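Local coordinates for MMACHC-like protein (Caenorhabditis elegans, PDB 5UJC) that binds cobalamin and probably removes its upper ligand during vitamin B12 processing, by flavin-dependent decyanation or glutathione-dependent dealkylation, at residues A[47-61]-A[184-198]. Residues are numbered along the deposited sequence; the frame is centred on the assembly and turned at random.
Sequences LPYDDSTMALLILST and FAFRSVLIFPNVKIP
A classic beta bulge interrupts the pairing of strands 53-60 and 185-192: Arg187 and Ser188 both face Ile58. Ile58 O accepts two backbone bonds, from Arg187 N at 2.9 Å and from the more distant Ser188 N at 3.2 Å. The bulge swings the Arg187 side chain toward Ser60. Its chain bends at chi2 (-64°), which brings NE to Ser60 OG at 2.8 Å, near the guanidinium plane. A water joins Ser60 OG to Arg187 NH2, and Ala185 CB lies against one guanidinium face. Leu57 CD2 meets the Phe186 ring at CE1 (3.9 Å), on the sheet face covered by helix 134-140. At the far end of this face Ile191 CG2 sits over the centre of the Tyr49 ring, 3.9 Å from its centroid. On the other face Met54, extended beyond CG, runs beside Phe192 in an oblique Met-aromatic contact, under helix 5-18. Asp50 OD2 and Lys196 NZ form a long, weak salt bridge (3.4 Å). Strands 53-60 and 185-196 are the central pair of the four-stranded antiparallel sheet. Phe186 O is hydrogen-bonded to the bound methylcobalamin. The bonds to Ile58 O and Ser60 OG thus tie the bulge to strand 53-60 beside this pocket residue.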
# COMPACT_ATOMS: atom_id res chain seq x y z
N LEU A 47 -17.65 -0.62 -6.84
CA LEU A 47 -17.28 0.61 -7.50
C LEU A 47 -18.12 0.81 -8.75
O LEU A 47 -18.43 -0.16 -9.46
CB LEU A 47 -15.80 0.56 -7.88
CG LEU A 47 -14.85 0.44 -6.70
CD1 LEU A 47 -13.43 0.10 -7.19
CD2 LEU A 47 -14.84 1.73 -5.89
N PRO A 48 -18.48 2.08 -9.05
CA PRO A 48 -19.47 2.38 -10.09
C PRO A 48 -18.85 2.52 -11.50
O PRO A 48 -18.95 3.56 -12.13
CB PRO A 48 -20.06 3.71 -9.62
CG PRO A 48 -18.91 4.38 -8.97
CD PRO A 48 -18.18 3.28 -8.24
N TYR A 49 -18.22 1.45 -11.96
CA TYR A 49 -17.62 1.40 -13.29
C TYR A 49 -17.95 0.08 -13.93
O TYR A 49 -18.12 -0.93 -13.22
CB TYR A 49 -16.09 1.57 -13.21
CG TYR A 49 -15.68 2.83 -12.50
CD1 TYR A 49 -15.64 4.03 -13.18
CD2 TYR A 49 -15.37 2.81 -11.16
CE1 TYR A 49 -15.33 5.20 -12.51
CE2 TYR A 49 -15.03 3.96 -10.50
CZ TYR A 49 -15.02 5.16 -11.18
OH TYR A 49 -14.69 6.31 -10.53
N ASP A 50 -17.97 0.05 -15.25
CA ASP A 50 -18.14 -1.21 -15.99
C ASP A 50 -17.05 -2.23 -15.65
O ASP A 50 -15.90 -1.86 -15.32
CB ASP A 50 -18.16 -0.95 -17.51
CG ASP A 50 -19.38 -0.13 -17.96
OD1 ASP A 50 -20.37 -0.02 -17.20
OD2 ASP A 50 -19.34 0.41 -19.09
N ASP A 51 -17.41 -3.51 -15.77
CA ASP A 51 -16.51 -4.62 -15.38
C ASP A 51 -15.13 -4.53 -16.03
O ASP A 51 -14.12 -4.84 -15.39
CB ASP A 51 -17.13 -5.98 -15.74
CG ASP A 51 -18.29 -6.36 -14.85
OD1 ASP A 51 -18.46 -5.77 -13.78
OD2 ASP A 51 -19.01 -7.29 -15.23
N SER A 52 -15.07 -4.16 -17.30
CA SER A 52 -13.81 -4.21 -18.02
C SER A 52 -12.93 -2.94 -17.82
O SER A 52 -11.88 -2.83 -18.42
CB SER A 52 -14.07 -4.44 -19.49
OG SER A 52 -14.73 -3.33 -20.07
N THR A 53 -13.39 -1.99 -17.00
CA THR A 53 -12.65 -0.76 -16.76
C THR A 53 -11.26 -1.06 -16.20
O THR A 53 -11.12 -1.83 -15.24
CB THR A 53 -13.41 0.14 -15.78
OG1 THR A 53 -14.71 0.44 -16.30
CG2 THR A 53 -12.68 1.45 -15.52
N MET A 54 -10.25 -0.45 -16.80
CA MET A 54 -8.86 -0.59 -16.35
C MET A 54 -8.60 0.14 -15.04
O MET A 54 -9.01 1.30 -14.87
CB MET A 54 -7.93 -0.02 -17.42
CG MET A 54 -6.46 -0.05 -17.05
SD MET A 54 -5.46 0.90 -18.21
CE MET A 54 -3.88 0.96 -17.36
N ALA A 55 -7.90 -0.54 -14.13
CA ALA A 55 -7.36 0.07 -12.93
C ALA A 55 -5.90 -0.33 -12.76
O ALA A 55 -5.47 -1.41 -13.21
CB ALA A 55 -8.16 -0.35 -11.71
N LEU A 56 -5.14 0.53 -12.06
CA LEU A 56 -3.76 0.25 -11.65
C LEU A 56 -3.63 0.41 -10.16
O LEU A 56 -3.93 1.46 -9.61
CB LEU A 56 -2.76 1.19 -12.33
CG LEU A 56 -2.53 0.98 -13.82
CD1 LEU A 56 -1.65 2.12 -14.34
CD2 LEU A 56 -1.85 -0.36 -14.07
N LEU A 57 -3.15 -0.65 -9.52
CA LEU A 57 -2.80 -0.62 -8.12
C LEU A 57 -1.33 -0.23 -7.99
O LEU A 57 -0.47 -0.91 -8.53
CB LEU A 57 -3.03 -2.01 -7.52
CG LEU A 57 -2.58 -2.23 -6.08
CD1 LEU A 57 -3.35 -1.34 -5.12
CD2 LEU A 57 -2.69 -3.69 -5.70
N ILE A 58 -1.06 0.78 -7.16
CA ILE A 58 0.30 1.25 -6.89
C ILE A 58 0.63 0.88 -5.44
O ILE A 58 -0.14 1.20 -4.51
CB ILE A 58 0.43 2.78 -7.07
CG1 ILE A 58 0.07 3.18 -8.54
CG2 ILE A 58 1.81 3.22 -6.69
CD1 ILE A 58 -0.09 4.67 -8.77
N LEU A 59 1.73 0.16 -5.26
CA LEU A 59 2.20 -0.15 -3.92
C LEU A 59 3.61 0.35 -3.73
O LEU A 59 4.33 0.62 -4.72
CB LEU A 59 2.06 -1.62 -3.61
CG LEU A 59 2.77 -2.64 -4.42
CD1 LEU A 59 4.21 -2.77 -3.96
CD2 LEU A 59 2.08 -4.01 -4.31
N SER A 60 3.98 0.55 -2.48
CA SER A 60 5.35 0.94 -2.13
C SER A 60 6.12 -0.23 -1.55
O SER A 60 5.57 -1.06 -0.82
CB SER A 60 5.33 2.10 -1.14
OG SER A 60 4.57 1.81 0.01
N THR A 61 7.40 -0.25 -1.83
CA THR A 61 8.30 -1.28 -1.35
C THR A 61 9.29 -0.59 -0.38
O THR A 61 9.16 0.61 -0.14
CB THR A 61 8.99 -1.97 -2.53
OG1 THR A 61 9.96 -1.09 -3.10
CG2 THR A 61 7.95 -2.34 -3.60
N PHE A 184 6.05 -3.81 2.78
CA PHE A 184 5.50 -3.04 1.68
C PHE A 184 4.19 -2.42 2.16
O PHE A 184 3.69 -2.79 3.24
CB PHE A 184 5.24 -3.95 0.44
CG PHE A 184 3.94 -4.71 0.50
CD1 PHE A 184 3.81 -5.86 1.28
CD2 PHE A 184 2.83 -4.27 -0.20
CE1 PHE A 184 2.59 -6.53 1.37
CE2 PHE A 184 1.60 -4.93 -0.10
CZ PHE A 184 1.49 -6.07 0.67
N ALA A 185 3.61 -1.53 1.36
CA ALA A 185 2.28 -1.02 1.63
C ALA A 185 1.54 -0.75 0.35
O ALA A 185 2.14 -0.39 -0.65
CB ALA A 185 2.36 0.24 2.46
N PHE A 186 0.21 -0.87 0.41
CA PHE A 186 -0.61 -0.39 -0.70
C PHE A 186 -0.73 1.13 -0.60
O PHE A 186 -0.77 1.67 0.48
CB PHE A 186 -1.98 -1.04 -0.65
CG PHE A 186 -1.93 -2.54 -0.75
CD1 PHE A 186 -1.61 -3.14 -1.97
CD2 PHE A 186 -2.13 -3.35 0.36
CE1 PHE A 186 -1.58 -4.53 -2.07
CE2 PHE A 186 -2.12 -4.73 0.25
CZ PHE A 186 -1.84 -5.31 -0.94
N ARG A 187 -0.73 1.81 -1.73
CA ARG A 187 -0.76 3.28 -1.70
C ARG A 187 -1.96 3.87 -2.43
O ARG A 187 -2.69 4.69 -1.85
CB ARG A 187 0.56 3.88 -2.24
CG ARG A 187 1.76 3.55 -1.35
CD ARG A 187 1.63 4.15 0.04
NE ARG A 187 2.75 3.81 0.91
CZ ARG A 187 2.76 4.05 2.21
NH1 ARG A 187 1.78 4.77 2.78
NH2 ARG A 187 3.76 3.59 2.96
N SER A 188 -2.14 3.54 -3.70
CA SER A 188 -3.17 4.20 -4.50
C SER A 188 -3.70 3.28 -5.57
O SER A 188 -3.02 2.35 -6.01
CB SER A 188 -2.64 5.50 -5.17
OG SER A 188 -2.12 6.42 -4.23
N VAL A 189 -4.92 3.54 -6.00
CA VAL A 189 -5.46 2.93 -7.18
C VAL A 189 -5.88 4.03 -8.15
O VAL A 189 -6.54 5.00 -7.76
CB VAL A 189 -6.68 2.03 -6.86
CG1 VAL A 189 -7.43 1.67 -8.13
CG2 VAL A 189 -6.24 0.77 -6.11
N LEU A 190 -5.45 3.89 -9.39
CA LEU A 190 -5.85 4.75 -10.50
C LEU A 190 -6.91 4.03 -11.31
O LEU A 190 -6.73 2.86 -11.66
CB LEU A 190 -4.67 5.06 -11.39
CG LEU A 190 -3.41 5.61 -10.73
CD1 LEU A 190 -2.32 5.78 -11.76
CD2 LEU A 190 -3.66 6.89 -10.01
N ILE A 191 -8.02 4.70 -11.56
CA ILE A 191 -9.10 4.11 -12.36
C ILE A 191 -9.26 4.95 -13.62
O ILE A 191 -9.30 6.16 -13.55
CB ILE A 191 -10.42 4.09 -11.56
CG1 ILE A 191 -10.22 3.34 -10.23
CG2 ILE A 191 -11.54 3.43 -12.39
CD1 ILE A 191 -11.43 3.33 -9.31
N PHE A 192 -9.35 4.27 -14.77
CA PHE A 192 -9.42 4.93 -16.09
C PHE A 192 -10.77 4.63 -16.74
O PHE A 192 -10.92 3.63 -17.45
CB PHE A 192 -8.28 4.43 -16.95
CG PHE A 192 -6.92 4.71 -16.36
CD1 PHE A 192 -6.28 5.91 -16.61
CD2 PHE A 192 -6.32 3.80 -15.51
CE1 PHE A 192 -5.06 6.19 -16.02
CE2 PHE A 192 -5.08 4.09 -14.92
CZ PHE A 192 -4.48 5.28 -15.18
N PRO A 193 -11.77 5.49 -16.49
CA PRO A 193 -13.13 5.12 -16.87
C PRO A 193 -13.34 4.93 -18.37
O PRO A 193 -14.29 4.24 -18.76
CB PRO A 193 -13.98 6.31 -16.36
CG PRO A 193 -13.17 6.90 -15.27
CD PRO A 193 -11.74 6.73 -15.69
N ASN A 194 -12.48 5.53 -19.20
CA ASN A 194 -12.62 5.42 -20.66
C ASN A 194 -11.76 4.33 -21.28
O ASN A 194 -11.74 4.20 -22.51
CB ASN A 194 -12.31 6.77 -21.34
CG ASN A 194 -13.24 7.88 -20.89
OD1 ASN A 194 -12.82 9.01 -20.65
ND2 ASN A 194 -14.52 7.56 -20.76
N VAL A 195 -11.08 3.52 -20.46
CA VAL A 195 -10.19 2.50 -20.96
C VAL A 195 -10.71 1.13 -20.55
O VAL A 195 -10.81 0.83 -19.36
CB VAL A 195 -8.74 2.69 -20.45
CG1 VAL A 195 -7.85 1.61 -21.00
CG2 VAL A 195 -8.22 4.07 -20.83
N LYS A 196 -11.05 0.31 -21.54
CA LYS A 196 -11.62 -1.01 -21.31
C LYS A 196 -10.63 -2.10 -21.75
O LYS A 196 -10.04 -2.04 -22.85
CB LYS A 196 -12.95 -1.15 -22.07
CG LYS A 196 -13.93 -0.02 -21.84
CD LYS A 196 -14.33 0.13 -20.39
CE LYS A 196 -15.29 1.29 -20.18
NZ LYS A 196 -16.56 1.11 -20.93
N ILE A 197 -10.44 -3.09 -20.88
CA ILE A 197 -9.47 -4.15 -21.07
C ILE A 197 -10.13 -5.53 -20.83
O ILE A 197 -9.64 -6.34 -20.05
CB ILE A 197 -8.21 -3.94 -20.15
CG1 ILE A 197 -8.62 -3.73 -18.69
CG2 ILE A 197 -7.38 -2.73 -20.64
CD1 ILE A 197 -7.48 -3.93 -17.69
N PRO A 198 -11.24 -5.79 -21.53
CA PRO A 198 -11.99 -7.04 -21.27
C PRO A 198 -11.18 -8.34 -21.50
O PRO A 198 -11.45 -9.35 -20.87
CB PRO A 198 -13.13 -6.97 -22.27
CG PRO A 198 -12.59 -6.12 -23.38
CD PRO A 198 -11.80 -5.05 -22.67
O HOH W 1 -15.76 2.77 -16.81
O HOH W 2 5.88 1.46 2.38